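Local coordinates for amine Dehydrogenase (Pseudomonas putida, PDB 1JMX), which probably carries electrons through its two bound c-type hemes, as the heme-bearing alpha subunit of a quinohemoprotein amine dehydrogenase, at residues 88-93 with 103-108. Residues are numbered along the deposited sequence; the frame is centred on the assembly and turned at random.
Sequences TVEQFD and CHSGAR. With HEC (heme c), chain E.
Glu90 meets the turn Ser105-Gly106-Ala107, which leads into helix 107-110, end-on with its carboxylate. CG lies anti to its own carbonyl carbon and the chain runs on extended (chi2 -168°), long enough to bring both oxygens to the backbone. OE1 accepts from Gly106 N at 2.8 Å, nearly straight, and OE2 accepts from Ala107 N at 3.0 Å along a more bent line; each uses its syn lone pair, so two successive N-H groups share one flat anion. OE2 also bonds the hydroxyl of Tyr80. An alanine here would remove both carboxylate acceptors and would probably leave the N-H groups of this buried turn poorly satisfied.

Phe92 meets Glu90 CD at its ring edge, in plane, and brings CE2 within 3.5 Å of Gly106 C. Glycine suits this place because a beta carbon would collide with ring atom CD2. Ser105 OG accepts from Arg108 N, a capping bond at the turn into the helix, and is bonded as well to the C-terminal Pro494.

The turn's other side serves the heme. Cys103 SG is joined to heme CAC. His104 NE2 binds heme FE at 2.0 Å, with His126 as the second axial ligand. His104 ND1 donates to Ser105 O at 2.9 Å, in the ring plane, which fixes the imidazole's rotation. Arg108 NH1 reaches heme propionate O1D at 2.9 Å, while its CD lies over the imidazole face.

The negative charge, set against N-H groups of a buried turn, is likely to be stabilised there; the peptide whose N-H binds Glu90 OE1 also offers its carbonyl to His104, so Glu90 probably acts as a second-shell residue to the iron ligand.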
loop_
_atom_site.group_PDB
_atom_site.type_symbol
_atom_site.label_atom_id
_atom_site.label_comp_id
_atom_site.label_asym_id
_atom_site.label_seq_id
_atom_site.Cartn_x
_atom_site.Cartn_y
_atom_site.Cartn_z
ATOM N N THR A 88 -10.314 4.236 -7.742
ATOM C CA THR A 88 -9.924 5.014 -8.911
ATOM C C THR A 88 -8.638 4.466 -9.507
ATOM O O THR A 88 -7.667 4.215 -8.798
ATOM C CB THR A 88 -9.709 6.511 -8.560
ATOM O OG1 THR A 88 -10.959 7.106 -8.182
ATOM C CG2 THR A 88 -9.139 7.282 -9.742
ATOM N N VAL A 89 -8.672 4.228 -10.813
ATOM C CA VAL A 89 -7.516 3.734 -11.546
ATOM C C VAL A 89 -6.810 4.990 -12.042
ATOM O O VAL A 89 -7.310 5.690 -12.917
ATOM C CB VAL A 89 -7.941 2.847 -12.744
ATOM C CG1 VAL A 89 -6.716 2.339 -13.481
ATOM C CG2 VAL A 89 -8.779 1.669 -12.255
ATOM N N GLU A 90 -5.674 5.302 -11.437
ATOM C CA GLU A 90 -4.927 6.499 -11.805
ATOM C C GLU A 90 -4.278 6.458 -13.176
ATOM O O GLU A 90 -3.809 5.414 -13.626
ATOM C CB GLU A 90 -3.872 6.817 -10.751
ATOM C CG GLU A 90 -4.442 7.069 -9.383
ATOM C CD GLU A 90 -3.425 7.652 -8.448
ATOM O OE1 GLU A 90 -2.384 7.006 -8.239
ATOM O OE2 GLU A 90 -3.661 8.758 -7.934
ATOM N N GLN A 91 -4.254 7.618 -13.823
ATOM C CA GLN A 91 -3.651 7.763 -15.142
ATOM C C GLN A 91 -2.627 8.901 -15.191
ATOM O O GLN A 91 -2.944 10.021 -15.589
ATOM C CB GLN A 91 -4.724 7.964 -16.227
ATOM C CG GLN A 91 -5.447 6.678 -16.674
ATOM C CD GLN A 91 -4.493 5.543 -17.114
ATOM O OE1 GLN A 91 -3.580 5.731 -17.946
ATOM N NE2 GLN A 91 -4.719 4.351 -16.561
ATOM N N PHE A 92 -1.415 8.608 -14.728
ATOM C CA PHE A 92 -0.305 9.562 -14.738
ATOM C C PHE A 92 0.753 8.953 -15.649
ATOM O O PHE A 92 0.657 7.777 -16.011
ATOM C CB PHE A 92 0.306 9.724 -13.337
ATOM C CG PHE A 92 -0.556 10.477 -12.369
ATOM C CD1 PHE A 92 -0.568 11.863 -12.366
ATOM C CD2 PHE A 92 -1.334 9.800 -11.442
ATOM C CE1 PHE A 92 -1.342 12.571 -11.446
ATOM C CE2 PHE A 92 -2.111 10.492 -10.516
ATOM C CZ PHE A 92 -2.117 11.884 -10.517
ATOM N N ASP A 93 1.764 9.739 -16.010
ATOM C CA ASP A 93 2.849 9.244 -16.854
ATOM C C ASP A 93 3.639 8.173 -16.089
ATOM O O ASP A 93 3.617 8.152 -14.861
ATOM C CB ASP A 93 3.752 10.403 -17.298
ATOM C CG ASP A 93 4.293 11.212 -16.134
ATOM O OD1 ASP A 93 3.480 11.804 -15.390
ATOM O OD2 ASP A 93 5.531 11.262 -15.972
ATOM N N CYS A 103 3.659 3.494 -4.188
ATOM C CA CYS A 103 3.423 3.269 -2.768
ATOM C C CYS A 103 2.047 3.828 -2.451
ATOM O O CYS A 103 1.125 3.090 -2.104
ATOM C CB CYS A 103 4.489 4.011 -1.971
ATOM S SG CYS A 103 5.997 3.078 -1.788
ATOM N N HIS A 104 1.949 5.152 -2.508
ATOM C CA HIS A 104 0.698 5.852 -2.303
ATOM C C HIS A 104 0.275 6.329 -3.696
ATOM O O HIS A 104 0.982 6.103 -4.677
ATOM C CB HIS A 104 0.866 7.032 -1.329
ATOM C CG HIS A 104 2.032 7.926 -1.632
ATOM N ND1 HIS A 104 2.076 8.764 -2.724
ATOM C CD2 HIS A 104 3.199 8.112 -0.974
ATOM C CE1 HIS A 104 3.217 9.425 -2.730
ATOM N NE2 HIS A 104 3.919 9.049 -1.677
ATOM N N SER A 105 -0.867 6.994 -3.778
ATOM C CA SER A 105 -1.375 7.483 -5.053
ATOM C C SER A 105 -0.522 8.597 -5.648
ATOM O O SER A 105 0.212 9.274 -4.937
ATOM C CB SER A 105 -2.805 8.001 -4.874
ATOM O OG SER A 105 -2.817 9.215 -4.147
ATOM N N GLY A 106 -0.611 8.765 -6.962
ATOM C CA GLY A 106 0.101 9.830 -7.635
ATOM C C GLY A 106 -0.661 11.130 -7.423
ATOM O O GLY A 106 -0.120 12.206 -7.647
ATOM N N ALA A 107 -1.925 11.025 -7.004
ATOM C CA ALA A 107 -2.772 12.189 -6.744
ATOM C C ALA A 107 -2.291 12.959 -5.517
ATOM O O ALA A 107 -2.464 14.169 -5.442
ATOM C CB ALA A 107 -4.217 11.771 -6.561
ATOM N N ARG A 108 -1.705 12.244 -4.557
ATOM C CA ARG A 108 -1.171 12.842 -3.332
ATOM C C ARG A 108 -0.053 13.825 -3.699
ATOM O O ARG A 108 0.143 14.842 -3.042
ATOM C CB ARG A 108 -0.628 11.746 -2.409
ATOM C CG ARG A 108 -0.007 12.257 -1.125
ATOM C CD ARG A 108 0.648 11.152 -0.319
ATOM N NE ARG A 108 -0.322 10.242 0.276
ATOM C CZ ARG A 108 -0.020 9.304 1.166
ATOM N NH1 ARG A 108 1.229 9.148 1.571
ATOM N NH2 ARG A 108 -0.961 8.507 1.640
HETATM FE FE HEC E . 5.682 9.694 -0.882
HETATM C CHA HEC E . 4.169 10.981 1.805
HETATM C CHB HEC E . 5.478 12.712 -2.383
HETATM C CHC HEC E . 7.371 8.467 -3.548
HETATM C CHD HEC E . 5.903 6.652 0.685
HETATM N NA HEC E . 4.957 11.447 -0.406
HETATM C C1A HEC E . 4.352 11.815 0.752
HETATM C C2A HEC E . 3.946 13.191 0.734
HETATM C C3A HEC E . 4.303 13.672 -0.456
HETATM C C4A HEC E . 4.944 12.592 -1.155
HETATM C CMA HEC E . 4.095 15.088 -0.962
HETATM C CAA HEC E . 3.268 13.924 1.870
HETATM C CBA HEC E . 4.303 14.942 2.344
HETATM C CGA HEC E . 3.912 15.815 3.509
HETATM O O1A HEC E . 2.826 15.699 4.052
HETATM O O2A HEC E . 4.727 16.628 3.892
HETATM N NB HEC E . 6.284 10.419 -2.587
HETATM C C1B HEC E . 6.120 11.718 -3.070
HETATM C C2B HEC E . 6.716 11.934 -4.345
HETATM C C3B HEC E . 7.285 10.741 -4.678
HETATM C C4B HEC E . 6.992 9.795 -3.595
HETATM C CMB HEC E . 6.726 13.254 -5.143
HETATM C CAB HEC E . 8.077 10.531 -5.961
HETATM C CBB HEC E . 9.597 10.468 -5.795
HETATM N NC HEC E . 6.442 7.928 -1.342
HETATM C C1C HEC E . 7.106 7.590 -2.501
HETATM C C2C HEC E . 7.507 6.213 -2.502
HETATM C C3C HEC E . 7.094 5.695 -1.343
HETATM C C4C HEC E . 6.442 6.765 -0.597
HETATM C CMC HEC E . 8.257 5.511 -3.637
HETATM C CAC HEC E . 7.191 4.221 -1.019
HETATM C CBC HEC E . 8.428 3.658 -0.347
HETATM N ND HEC E . 5.159 8.966 0.868
HETATM C C1D HEC E . 5.312 7.694 1.381
HETATM C C2D HEC E . 4.787 7.599 2.746
HETATM C C3D HEC E . 4.313 8.868 3.016
HETATM C C4D HEC E . 4.543 9.651 1.868
HETATM C CMD HEC E . 4.786 6.360 3.638
HETATM C CAD HEC E . 3.649 9.471 4.260
HETATM C CBD HEC E . 3.360 8.560 5.405
HETATM C CGD HEC E . 1.958 8.052 5.340
HETATM O O1D HEC E . 1.389 8.009 4.225
HETATM O O2D HEC E . 1.404 7.688 6.401
#